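Local coordinates for protein eukaryotic translation initiation factor 4 gamma 5 (Trypanosoma cruzi, PDB 6OZU) that probably takes part in translation initiation as an eIF4G-type scaffold, its helical MIF4G domain being of the kind that recruits the RNA helicase eIF4A, at residues 99-107 and 155-166. Numbering follows the deposited sequence. Where two conformers were deposited one is given.
Sequences FENAEEAQA and HVLEWLLYGTER. With SO4 (sulfate ion), chain G.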
loop_
_atom_site.group_PDB
_atom_site.type_symbol
_atom_site.label_atom_id
_atom_site.label_comp_id
_atom_site.label_asym_id
_atom_site.label_seq_id
_atom_site.Cartn_x
_atom_site.Cartn_y
_atom_site.Cartn_z
ATOM N N PHE A 99 1.468 7.971 -2.728
ATOM C CA PHE A 99 2.663 7.739 -1.913
ATOM C C PHE A 99 3.659 8.893 -2.023
ATOM O O PHE A 99 4.449 9.089 -1.091
ATOM C CB PHE A 99 3.278 6.337 -2.147
ATOM C CG PHE A 99 2.244 5.271 -1.850
ATOM C CD1 PHE A 99 1.683 5.153 -0.577
ATOM C CD2 PHE A 99 1.732 4.470 -2.870
ATOM C CE1 PHE A 99 0.662 4.231 -0.325
ATOM C CE2 PHE A 99 0.705 3.537 -2.608
ATOM C CZ PHE A 99 0.187 3.426 -1.340
ATOM N N GLU A 100 3.514 9.744 -3.052
ATOM C CA GLU A 100 4.306 10.977 -3.186
ATOM C C GLU A 100 3.786 11.979 -2.124
ATOM O O GLU A 100 4.579 12.678 -1.491
ATOM C CB GLU A 100 4.105 11.593 -4.558
ATOM C CG GLU A 100 5.342 11.664 -5.426
ATOM C CD GLU A 100 5.074 12.424 -6.716
ATOM O OE1 GLU A 100 5.076 13.675 -6.677
ATOM O OE2 GLU A 100 4.828 11.772 -7.754
ATOM N N ASN A 101 2.445 12.028 -1.942
ATOM C CA ASN A 101 1.762 12.848 -0.942
ATOM C C ASN A 101 2.196 12.403 0.431
ATOM O O ASN A 101 2.601 13.257 1.226
ATOM C CB ASN A 101 0.231 12.711 -1.047
ATOM C CG ASN A 101 -0.413 13.373 -2.230
ATOM O OD1 ASN A 101 0.156 14.241 -2.898
ATOM N ND2 ASN A 101 -1.626 12.955 -2.535
ATOM N N ALA A 102 2.125 11.058 0.709
ATOM C CA ALA A 102 2.551 10.476 1.974
ATOM C C ALA A 102 4.007 10.836 2.290
ATOM O O ALA A 102 4.267 11.251 3.407
ATOM C CB ALA A 102 2.334 8.977 1.967
ATOM N N GLU A 103 4.926 10.795 1.292
ATOM C CA GLU A 103 6.334 11.171 1.463
ATOM C C GLU A 103 6.490 12.651 1.850
ATOM O O GLU A 103 7.136 12.952 2.853
ATOM C CB GLU A 103 7.144 10.866 0.190
ATOM C CG GLU A 103 8.632 11.142 0.347
ATOM C CD GLU A 103 9.497 10.909 -0.873
ATOM O OE1 GLU A 103 8.961 10.501 -1.929
ATOM O OE2 GLU A 103 10.723 11.136 -0.771
ATOM N N GLU A 104 5.905 13.557 1.054
ATOM C CA GLU A 104 5.931 15.005 1.262
ATOM C C GLU A 104 5.244 15.458 2.561
ATOM O O GLU A 104 5.691 16.442 3.152
ATOM C CB GLU A 104 5.361 15.749 0.035
ATOM C CG GLU A 104 5.704 17.234 -0.039
ATOM C CD GLU A 104 7.154 17.654 0.146
ATOM O OE1 GLU A 104 8.056 17.005 -0.434
ATOM O OE2 GLU A 104 7.383 18.652 0.863
ATOM N N ALA A 105 4.187 14.742 3.012
ATOM C CA ALA A 105 3.473 15.036 4.252
ATOM C C ALA A 105 4.402 14.781 5.450
ATOM O O ALA A 105 4.419 15.576 6.389
ATOM C CB ALA A 105 2.227 14.169 4.346
ATOM N N GLN A 106 5.206 13.695 5.379
ATOM C CA GLN A 106 6.222 13.292 6.352
ATOM C C GLN A 106 7.321 14.374 6.418
ATOM O O GLN A 106 7.680 14.810 7.520
ATOM C CB GLN A 106 6.822 11.927 5.945
ATOM C CG GLN A 106 7.813 11.333 6.934
ATOM C CD GLN A 106 7.152 10.924 8.237
ATOM O OE1 GLN A 106 6.167 10.159 8.264
ATOM N NE2 GLN A 106 7.683 11.429 9.352
ATOM N N ALA A 107 7.837 14.795 5.240
ATOM C CA ALA A 107 8.870 15.832 5.065
ATOM C C ALA A 107 8.410 17.181 5.613
ATOM O O ALA A 107 9.192 17.864 6.274
ATOM C CB ALA A 107 9.229 15.966 3.598
ATOM N N HIS A 155 10.812 2.384 -2.793
ATOM C CA HIS A 155 10.942 3.850 -2.647
ATOM C C HIS A 155 10.300 4.359 -1.366
ATOM O O HIS A 155 10.852 5.258 -0.734
ATOM C CB HIS A 155 10.380 4.624 -3.868
ATOM C CG HIS A 155 10.695 6.103 -3.881
ATOM N ND1 HIS A 155 11.619 6.639 -4.766
ATOM C CD2 HIS A 155 10.166 7.115 -3.149
ATOM C CE1 HIS A 155 11.638 7.942 -4.524
ATOM N NE2 HIS A 155 10.789 8.273 -3.552
ATOM N N VAL A 156 9.147 3.784 -0.956
ATOM C CA VAL A 156 8.471 4.196 0.280
ATOM C C VAL A 156 9.332 3.805 1.491
ATOM O O VAL A 156 9.557 4.644 2.372
ATOM C CB VAL A 156 7.029 3.634 0.408
ATOM C CG1 VAL A 156 6.500 3.755 1.844
ATOM C CG2 VAL A 156 6.080 4.289 -0.577
ATOM N N LEU A 157 9.821 2.529 1.518
ATOM C CA LEU A 157 10.681 1.970 2.571
ATOM C C LEU A 157 12.015 2.708 2.695
ATOM O O LEU A 157 12.543 2.830 3.796
ATOM C CB LEU A 157 10.893 0.455 2.384
ATOM C CG LEU A 157 9.652 -0.429 2.567
ATOM C CD1 LEU A 157 9.973 -1.869 2.335
ATOM C CD2 LEU A 157 9.056 -0.255 3.930
ATOM N N GLU A 158 12.527 3.248 1.582
ATOM C CA GLU A 158 13.738 4.069 1.557
ATOM C C GLU A 158 13.553 5.298 2.458
ATOM O O GLU A 158 14.341 5.449 3.380
ATOM C CB GLU A 158 14.075 4.517 0.141
ATOM C CG GLU A 158 14.784 3.470 -0.695
ATOM C CD GLU A 158 15.433 4.049 -1.936
ATOM O OE1 GLU A 158 16.250 4.991 -1.791
ATOM O OE2 GLU A 158 15.118 3.570 -3.051
ATOM N N TRP A 159 12.496 6.125 2.250
ATOM C CA TRP A 159 12.272 7.298 3.098
ATOM C C TRP A 159 11.711 6.939 4.463
ATOM O O TRP A 159 12.013 7.612 5.444
ATOM C CB TRP A 159 11.444 8.399 2.415
ATOM C CG TRP A 159 10.055 8.026 1.978
ATOM C CD1 TRP A 159 9.643 7.780 0.697
ATOM C CD2 TRP A 159 8.860 8.034 2.795
ATOM N NE1 TRP A 159 8.274 7.603 0.664
ATOM C CE2 TRP A 159 7.774 7.721 1.946
ATOM C CE3 TRP A 159 8.602 8.306 4.154
ATOM C CZ2 TRP A 159 6.457 7.627 2.424
ATOM C CZ3 TRP A 159 7.300 8.203 4.624
ATOM C CH2 TRP A 159 6.247 7.872 3.764
ATOM N N LEU A 160 10.932 5.856 4.546
ATOM C CA LEU A 160 10.355 5.387 5.808
ATOM C C LEU A 160 11.440 4.958 6.793
ATOM O O LEU A 160 11.331 5.272 7.981
ATOM C CB LEU A 160 9.379 4.241 5.521
ATOM C CG LEU A 160 8.356 3.886 6.594
ATOM C CD1 LEU A 160 7.227 4.922 6.645
ATOM C CD2 LEU A 160 7.776 2.521 6.331
ATOM N N LEU A 161 12.504 4.265 6.296
ATOM C CA LEU A 161 13.608 3.779 7.118
ATOM C C LEU A 161 14.819 4.701 7.160
ATOM O O LEU A 161 15.399 4.882 8.229
ATOM C CB LEU A 161 14.050 2.379 6.666
ATOM C CG LEU A 161 13.019 1.224 6.719
ATOM C CD1 LEU A 161 13.582 -0.000 6.006
ATOM C CD2 LEU A 161 12.630 0.863 8.167
ATOM N N TYR A 162 15.244 5.234 6.001
ATOM C CA TYR A 162 16.420 6.107 5.895
ATOM C C TYR A 162 16.116 7.596 5.996
ATOM O O TYR A 162 17.052 8.389 6.020
ATOM C CB TYR A 162 17.221 5.817 4.616
ATOM C CG TYR A 162 17.841 4.433 4.549
ATOM C CD1 TYR A 162 19.025 4.148 5.219
ATOM C CD2 TYR A 162 17.285 3.435 3.752
ATOM C CE1 TYR A 162 19.630 2.896 5.117
ATOM C CE2 TYR A 162 17.872 2.174 3.657
ATOM C CZ TYR A 162 19.049 1.911 4.338
ATOM O OH TYR A 162 19.633 0.680 4.267
ATOM N N GLY A 163 14.836 7.962 6.086
ATOM C CA GLY A 163 14.416 9.351 6.170
ATOM C C GLY A 163 14.136 9.962 4.813
ATOM O O GLY A 163 14.618 9.465 3.785
ATOM N N THR A 164 13.361 11.051 4.804
ATOM C CA THR A 164 12.997 11.769 3.575
ATOM C C THR A 164 14.249 12.374 2.898
ATOM O O THR A 164 14.335 12.370 1.669
ATOM C CB THR A 164 11.846 12.770 3.830
ATOM O OG1 THR A 164 12.106 13.529 5.022
ATOM C CG2 THR A 164 10.491 12.062 3.971
ATOM N N GLU A 165 15.247 12.798 3.706
ATOM C CA GLU A 165 16.533 13.305 3.216
ATOM C C GLU A 165 17.560 12.138 3.033
ATOM O O GLU A 165 18.679 12.377 2.567
ATOM C CB GLU A 165 17.073 14.421 4.132
ATOM N N ARG A 166 17.156 10.877 3.389
ATOM C CA ARG A 166 17.918 9.614 3.280
ATOM C C ARG A 166 19.256 9.620 4.064
ATOM O O ARG A 166 20.147 8.808 3.781
ATOM C CB ARG A 166 18.127 9.194 1.805
ATOM C CG ARG A 166 17.031 8.284 1.241
ATOM C CD ARG A 166 15.894 9.069 0.616
ATOM N NE ARG A 166 15.057 8.227 -0.240
ATOM C CZ ARG A 166 13.835 8.555 -0.645
ATOM N NH1 ARG A 166 13.148 7.733 -1.430
ATOM N NH2 ARG A 166 13.286 9.706 -0.264
HETATM S S SO4 G . 12.781 11.793 8.742
HETATM O O1 SO4 G . 14.134 12.012 8.209
HETATM O O2 SO4 G . 11.804 12.531 7.939
HETATM O O3 SO4 G . 12.440 10.365 8.711
HETATM O O4 SO4 G . 12.732 12.273 10.124
HETATM O O HOH W 1 7.213 7.361 -2.222
#
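Phe-99 opens the interface by setting its CB 3.8 Å from CG2 of Val-156, an apolar touch between two buried residues, while its side chain also touches Leu-139 of helix 118-144. Its carbonyl O receives a weak bond from a water that in turn accepts the indole NE1-H of Trp-159, so the one polar atom of that buried ring has a partner. Ala-102 is small enough to let the benzo end of the indole come close, CB of Ala-102 lying 4.4 Å from CZ2 of Trp-159. With CG anti to the backbone N (chi1 -176°) and the chain extended, Glu-103 lays its methylenes across the indole, CG of Glu-103 3.6 Å from the centroid of the five-membered ring of Trp-159, over its face, in a CH-pi contact; the carboxylate runs nearly parallel to the ring. OE2 of Glu-103 is met by NH2 of Arg-166 at 3.0 Å from above the carboxylate plane, a salt bridge with OE2 in the guanidinium plane, and OE1 takes a weak bond from NE2 of His-155. Helices 82-112 and 150-162, with helix 118-144 between them in sequence, run nearly parallel here (12°), consistent with the stacked, HEAT-like antiparallel helical hairpins of MIF4G domains. Gln-106, bent at chi2, lays its CG against CZ3 of Trp-159 (3.9 Å) and near the Thr-164 methyl. The small CB of Ala-107 leaves room for Thr-164, whose OG1 lies 4.0 Å from it and donates to a sulfate ion, probably from the crystallisation liquor.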